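Local coordinates for arfgap-like finger domain containing protein (Cryptosporidium parvum Iowa II, PDB 2OWA), which probably activates the GTPase activity of ADP-ribosylation factors through a zinc-finger ArfGAP domain, the part of the longer protein held in this chain, at residues 67-71 against 72-76; 16-19 against 20-24. All blocks are in the same frame, centred on the assembly; numbering follows the deposited sequence.

Both contacts are local, and each lies at the end of a helix. Contact 1 is the turn that follows helix 60-67 and leads into strand 76-78, within the ArfGAP zinc-finger fold. Contact 2 is the start of helix 20-32, farther from the centre of the chain. The two centres are about 23 Å apart and the segments do not touch. Each is partly buried. Contact 1 is held by a glycine carbonyl with two backbone donors, a bridging water and small apolar pairs. Contact 2 is held by a serine cap, with valine packing beside it and a charged cluster of Asp-20 and Arg-23 farther out.

Contact 1 of 2, residues 67-71 against 72-76; sequences RKMGV and HISFV
The backbone turns tightly after helix 60-67, and Gly-70 O accepts from both Ile-73 N at 2.8 Å and Ser-74 N at 3.1 Å. The two donors come from opposite faces of the carbonyl plane, each tilted from it. The Ser-74 bond is the straighter, with an N-H...O angle of 161° against 145° for Ile-73. Gly-70 takes positive phi, just where the chain leaves helical angles. A water bridges the loop: it accepts from Gly-70 N and donates to Ser-74 O, 2.6 Å from Ser-74 O.

Met-69 and Ile-73 cross at about a right angle. CB of Met-69 lies 4.0 Å from CG2 of Ile-73, and its sulfur SD meets the same methyl. The turn carries the chain from a helix of the zinc finger back to the small antiparallel sheet, where strand 76-78 pairs with 49-51. Of the zinc ligands, Cys-62 lies in the first turn of that helix and Cys-59 just before it. Across the turn, Val-71 and Phe-75 run side by side, pointing the same way. CG1 of Val-71 touches CD1 of Phe-75 at 3.7 Å, at the near ortho carbon of the ring. Where the two ends come together, Arg-67 CG packs on Val-76 CG1 at 3.7 Å, and the two side chains cross nearly at right angles. The Val-76 methyl is brought there by its position anti to the backbone N, chi1 168°. The Arg-67 guanidinium makes a cation-pi contact with Trp-49. Ser-74 OG is buried and hydrogen-bonds to His-66 ND1 and Ser-51 OG, which ties the turn to both helix and sheet.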
ATOM      1  N   ARG A  67     -11.441   3.943   0.700  1.00 26.34           N
ATOM      2  CA  ARG A  67     -11.922   4.825  -0.370  1.00 28.91           C
ATOM      3  C   ARG A  67     -12.844   5.946   0.153  1.00 28.29           C
ATOM      4  O   ARG A  67     -12.966   6.998  -0.482  1.00 28.83           O
ATOM      5  CB  ARG A  67     -12.607   4.010  -1.497  1.00 28.53           C
ATOM      6  CG  ARG A  67     -11.629   3.275  -2.446  1.00 31.85           C
ATOM      7  CD  ARG A  67     -12.324   2.649  -3.690  1.00 31.78           C
ATOM      8  NE  ARG A  67     -13.292   1.597  -3.348  1.00 43.25           N
ATOM      9  CZ  ARG A  67     -13.038   0.278  -3.287  1.00 46.39           C
ATOM     10  NH1 ARG A  67     -11.831  -0.212  -3.532  1.00 48.55           N
ATOM     11  NH2 ARG A  67     -14.002  -0.576  -2.964  1.00 48.22           N
ATOM     12  N   LYS A  68     -13.484   5.712   1.297  1.00 28.22           N
ATOM     13  CA  LYS A  68     -14.296   6.736   1.971  1.00 28.25           C
ATOM     14  C   LYS A  68     -13.498   7.761   2.772  1.00 27.08           C
ATOM     15  O   LYS A  68     -14.057   8.724   3.263  1.00 26.71           O
ATOM     16  CB  LYS A  68     -15.290   6.093   2.931  1.00 28.49           C
ATOM     17  CG  LYS A  68     -16.227   5.064   2.343  1.00 31.47           C
ATOM     18  CD  LYS A  68     -17.015   4.429   3.509  1.00 35.39           C
ATOM     19  CE  LYS A  68     -17.493   3.023   3.175  1.00 39.72           C
ATOM     20  NZ  LYS A  68     -18.221   2.997   1.871  1.00 38.91           N
ATOM     21  N   MET A  69     -12.203   7.546   2.944  1.00 27.00           N
ATOM     22  CA  MET A  69     -11.407   8.429   3.789  1.00 26.72           C
ATOM     23  C   MET A  69     -10.839   9.642   3.050  1.00 27.07           C
ATOM     24  O   MET A  69     -10.633  10.692   3.661  1.00 29.24           O
ATOM     25  CB  MET A  69     -10.262   7.653   4.420  1.00 26.63           C
ATOM     26  CG  MET A  69     -10.733   6.535   5.321  1.00 27.35           C
ATOM     27  SD  MET A  69      -9.396   5.606   6.092  1.00 27.07           S
ATOM     28  CE  MET A  69      -8.320   5.237   4.766  1.00 33.03           C
ATOM     29  N   GLY A  70     -10.535   9.509   1.766  1.00 26.38           N
ATOM     30  CA  GLY A  70     -10.016  10.672   1.028  1.00 25.19           C
ATOM     31  C   GLY A  70      -8.515  10.584   0.846  1.00 24.18           C
ATOM     32  O   GLY A  70      -7.791  10.161   1.765  1.00 22.74           O
ATOM     33  N   VAL A  71      -8.055  11.032  -0.320  1.00 23.00           N
ATOM     34  CA  VAL A  71      -6.745  10.656  -0.832  1.00 23.10           C
ATOM     35  C   VAL A  71      -5.572  11.087   0.021  1.00 23.27           C
ATOM     36  O   VAL A  71      -4.510  10.444  -0.032  1.00 22.97           O
ATOM     37  CB  VAL A  71      -6.494  11.114  -2.312  1.00 23.12           C
ATOM     38  CG1 VAL A  71      -7.204  10.204  -3.286  1.00 24.74           C
ATOM     39  CG2 VAL A  71      -6.883  12.544  -2.505  1.00 22.90           C
ATOM     40  N   HIS A  72      -5.742  12.181   0.770  1.00 23.95           N
ATOM     41  CA  HIS A  72      -4.702  12.654   1.678  1.00 24.58           C
ATOM     42  C   HIS A  72      -4.512  11.736   2.889  1.00 24.95           C
ATOM     43  O   HIS A  72      -3.446  11.761   3.557  1.00 26.15           O
ATOM     44  CB  HIS A  72      -5.017  14.101   2.117  1.00 25.61           C
ATOM     45  CG  HIS A  72      -6.260  14.230   2.947  1.00 27.39           C
ATOM     46  ND1 HIS A  72      -7.517  13.974   2.446  1.00 29.97           N
ATOM     47  CD2 HIS A  72      -6.434  14.563   4.253  1.00 29.36           C
ATOM     48  CE1 HIS A  72      -8.411  14.133   3.408  1.00 30.80           C
ATOM     49  NE2 HIS A  72      -7.777  14.485   4.515  1.00 30.68           N
ATOM     50  N   ILE A  73      -5.549  10.952   3.199  1.00 23.98           N
ATOM     51  CA  ILE A  73      -5.473   9.937   4.247  1.00 23.14           C
ATOM     52  C   ILE A  73      -4.963   8.608   3.639  1.00 23.01           C
ATOM     53  O   ILE A  73      -3.924   8.101   4.028  1.00 24.02           O
ATOM     54  CB  ILE A  73      -6.850   9.757   4.940  1.00 23.86           C
ATOM     55  CG1 ILE A  73      -7.424  11.120   5.396  1.00 24.40           C
ATOM     56  CG2 ILE A  73      -6.792   8.666   6.043  1.00 22.57           C
ATOM     57  CD1 ILE A  73      -7.008  11.556   6.770  1.00 30.13           C
ATOM     58  N   SER A  74      -5.670   8.089   2.647  1.00 22.59           N
ATOM     59  CA  SER A  74      -5.290   6.833   2.024  1.00 23.05           C
ATOM     60  C   SER A  74      -5.712   6.821   0.571  1.00 22.51           C
ATOM     61  O   SER A  74      -6.870   7.039   0.277  1.00 24.12           O
ATOM     62  CB  SER A  74      -5.865   5.653   2.819  1.00 22.72           C
ATOM     63  OG  SER A  74      -5.613   4.429   2.190  1.00 20.87           O
ATOM     64  N   PHE A  75      -4.749   6.591  -0.324  1.00 23.54           N
ATOM     65  CA  PHE A  75      -4.890   6.738  -1.780  1.00 22.49           C
ATOM     66  C   PHE A  75      -4.925   5.333  -2.333  1.00 21.72           C
ATOM     67  O   PHE A  75      -3.909   4.651  -2.366  1.00 20.10           O
ATOM     68  CB  PHE A  75      -3.679   7.529  -2.330  1.00 24.48           C
ATOM     69  CG  PHE A  75      -3.649   7.709  -3.842  1.00 24.80           C
ATOM     70  CD1 PHE A  75      -3.977   8.921  -4.423  1.00 29.70           C
ATOM     71  CD2 PHE A  75      -3.205   6.680  -4.682  1.00 31.43           C
ATOM     72  CE1 PHE A  75      -3.913   9.114  -5.807  1.00 27.07           C
ATOM     73  CE2 PHE A  75      -3.150   6.837  -6.084  1.00 30.42           C
ATOM     74  CZ  PHE A  75      -3.494   8.080  -6.642  1.00 31.19           C
ATOM     75  N   VAL A  76      -6.103   4.914  -2.780  1.00 20.50           N
ATOM     76  CA  VAL A  76      -6.413   3.492  -2.970  1.00 22.14           C
ATOM     77  C   VAL A  76      -6.433   3.150  -4.454  1.00 21.39           C
ATOM     78  O   VAL A  76      -6.970   3.912  -5.253  1.00 21.45           O
ATOM     79  CB  VAL A  76      -7.783   3.135  -2.298  1.00 21.81           C
ATOM     80  CG1 VAL A  76      -8.294   1.751  -2.708  1.00 23.79           C
ATOM     81  CG2 VAL A  76      -7.682   3.290  -0.804  1.00 22.68           C
TER
HETATM   82  O   HOH W   1      -9.406   7.325   0.158  1.00 21.03           O

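Contact 2 of 2, residues 16-19 against 20-24; sequences GFVS and DKLRD
Ser-19 OG accepts from Leu-22 N at 3.2 Å, with an N-H...O angle of 162°. The hydroxyl oxygen also lies 3.3 Å from Leu-22 CB. The Ser-19 chi1 of 54° sets OG between the backbone N and the carbonyl carbon, turned back over the first helical turn. Ser-19 O accepts from Arg-23 N at 3.1 Å in a nearly straight bond, the first of the helical backbone pattern. Ser-19 is thus the N-cap of helix 20-32, and its side chain accepts from a backbone amide of the first turn, as N-cap residues do. This helix of the ArfGAP-type chain starts away from the zinc site.

Just before the cap, Val-18 leans on the same turn. Its CB meets Leu-22 CD2 at 4.0 Å, and its CG2 meets Arg-23 CB at 4.0 Å. In both pairs the side chains cross at about a right angle. Val-18 and Leu-22 also rest on Leu-89 of helix 86-94. Farther out, the Arg-23 guanidinium has Asp-20 O above one face, offset toward the rim, and Arg-23 NE bonds to Asp-82 O. Asp-20 OD1 is paired with Lys-83 NZ, while its link to Arg-23 NH2 is long, a matter of charge alone.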
ATOM      1  N   GLY A  16       1.562   8.690 -18.571  1.00 22.51           N
ATOM      2  CA  GLY A  16       2.673   8.405 -17.666  1.00 22.43           C
ATOM      3  C   GLY A  16       2.583   7.034 -17.007  1.00 22.39           C
ATOM      4  O   GLY A  16       3.302   6.761 -16.048  1.00 21.45           O
ATOM      5  N   PHE A  17       1.725   6.173 -17.562  1.00 21.50           N
ATOM      6  CA  PHE A  17       1.403   4.858 -16.973  1.00 22.25           C
ATOM      7  C   PHE A  17       2.206   3.725 -17.612  1.00 21.46           C
ATOM      8  O   PHE A  17       2.346   3.684 -18.816  1.00 21.14           O
ATOM      9  CB  PHE A  17      -0.066   4.511 -17.181  1.00 20.72           C
ATOM     10  CG  PHE A  17      -1.016   5.386 -16.431  1.00 20.79           C
ATOM     11  CD1 PHE A  17      -0.840   5.624 -15.071  1.00 19.61           C
ATOM     12  CD2 PHE A  17      -2.116   5.948 -17.085  1.00 20.82           C
ATOM     13  CE1 PHE A  17      -1.737   6.408 -14.366  1.00 20.75           C
ATOM     14  CE2 PHE A  17      -3.016   6.722 -16.400  1.00 20.29           C
ATOM     15  CZ  PHE A  17      -2.835   6.968 -15.051  1.00 20.91           C
ATOM     16  N   VAL A  18       2.719   2.819 -16.790  1.00 20.96           N
ATOM     17  CA  VAL A  18       3.289   1.569 -17.310  1.00 21.14           C
ATOM     18  C   VAL A  18       2.204   0.732 -18.003  1.00 21.87           C
ATOM     19  O   VAL A  18       1.007   0.927 -17.741  1.00 22.16           O
ATOM     20  CB  VAL A  18       4.030   0.744 -16.228  1.00 20.21           C
ATOM     21  CG1 VAL A  18       5.118   1.575 -15.567  1.00 20.10           C
ATOM     22  CG2 VAL A  18       3.060   0.161 -15.151  1.00 17.20           C
ATOM     23  N   SER A  19       2.617  -0.204 -18.864  1.00 23.36           N
ATOM     24  CA  SER A  19       1.674  -1.116 -19.543  1.00 24.05           C
ATOM     25  C   SER A  19       0.961  -2.013 -18.550  1.00 24.84           C
ATOM     26  O   SER A  19       1.461  -2.231 -17.456  1.00 25.02           O
ATOM     27  CB  SER A  19       2.411  -1.991 -20.560  1.00 25.41           C
ATOM     28  OG  SER A  19       3.497  -2.681 -19.945  1.00 26.47           O
ATOM     29  N   ASP A  20      -0.203  -2.543 -18.917  1.00 25.20           N
ATOM     30  CA  ASP A  20      -0.906  -3.496 -18.045  1.00 27.18           C
ATOM     31  C   ASP A  20      -0.053  -4.725 -17.756  1.00 26.98           C
ATOM     32  O   ASP A  20      -0.219  -5.362 -16.743  1.00 27.38           O
ATOM     33  CB  ASP A  20      -2.247  -3.961 -18.670  1.00 27.64           C
ATOM     34  CG  ASP A  20      -3.303  -2.861 -18.675  1.00 30.15           C
ATOM     35  OD1 ASP A  20      -3.191  -1.894 -17.899  1.00 30.16           O
ATOM     36  OD2 ASP A  20      -4.268  -2.974 -19.464  1.00 35.58           O
ATOM     37  N   LYS A  21       0.856  -5.038 -18.669  1.00 27.30           N
ATOM     38  CA  LYS A  21       1.617  -6.261 -18.632  1.00 28.15           C
ATOM     39  C   LYS A  21       2.811  -6.109 -17.674  1.00 26.93           C
ATOM     40  O   LYS A  21       3.094  -6.993 -16.870  1.00 26.74           O
ATOM     41  CB  LYS A  21       2.082  -6.582 -20.063  1.00 28.29           C
ATOM     42  CG  LYS A  21       3.185  -7.626 -20.203  1.00 29.86           C
ATOM     43  CD  LYS A  21       3.258  -8.126 -21.645  1.00 32.02           C
ATOM     44  CE  LYS A  21       4.600  -8.786 -21.943  1.00 36.26           C
ATOM     45  NZ  LYS A  21       5.648  -7.733 -22.167  1.00 41.47           N
ATOM     46  N   LEU A  22       3.526  -4.998 -17.787  1.00 25.82           N
ATOM     47  CA  LEU A  22       4.594  -4.684 -16.843  1.00 25.29           C
ATOM     48  C   LEU A  22       4.032  -4.612 -15.411  1.00 24.42           C
ATOM     49  O   LEU A  22       4.588  -5.195 -14.493  1.00 24.56           O
ATOM     50  CB  LEU A  22       5.295  -3.388 -17.232  1.00 25.11           C
ATOM     51  CG  LEU A  22       6.598  -3.109 -16.484  1.00 25.66           C
ATOM     52  CD1 LEU A  22       7.534  -2.333 -17.357  1.00 26.53           C
ATOM     53  CD2 LEU A  22       6.340  -2.348 -15.208  1.00 25.39           C
ATOM     54  N   ARG A  23       2.920  -3.913 -15.255  1.00 24.72           N
ATOM     55  CA  ARG A  23       2.171  -3.870 -14.009  1.00 25.22           C
ATOM     56  C   ARG A  23       1.861  -5.274 -13.476  1.00 25.25           C
ATOM     57  O   ARG A  23       2.117  -5.597 -12.313  1.00 24.45           O
ATOM     58  CB  ARG A  23       0.883  -3.102 -14.259  1.00 24.17           C
ATOM     59  CG  ARG A  23       0.307  -2.453 -13.057  1.00 25.98           C
ATOM     60  CD  ARG A  23      -0.910  -3.145 -12.523  1.00 29.57           C
ATOM     61  NE  ARG A  23      -2.055  -3.083 -13.423  1.00 33.56           N
ATOM     62  CZ  ARG A  23      -2.559  -4.142 -14.037  1.00 32.07           C
ATOM     63  NH1 ARG A  23      -2.005  -5.305 -13.801  1.00 37.69           N
ATOM     64  NH2 ARG A  23      -3.613  -4.051 -14.853  1.00 31.72           N
ATOM     65  N   ASP A  24       1.299  -6.110 -14.347  1.00 26.13           N
ATOM     66  CA  ASP A  24       0.948  -7.479 -13.977  1.00 26.90           C
ATOM     67  C   ASP A  24       2.145  -8.277 -13.485  1.00 26.07           C
ATOM     68  O   ASP A  24       2.065  -8.892 -12.438  1.00 25.18           O
ATOM     69  CB  ASP A  24       0.316  -8.210 -15.160  1.00 27.75           C
ATOM     70  CG  ASP A  24      -1.128  -7.837 -15.384  1.00 30.85           C
ATOM     71  OD1 ASP A  24      -1.708  -7.122 -14.546  1.00 33.62           O
ATOM     72  OD2 ASP A  24      -1.712  -8.296 -16.398  1.00 38.79           O
TER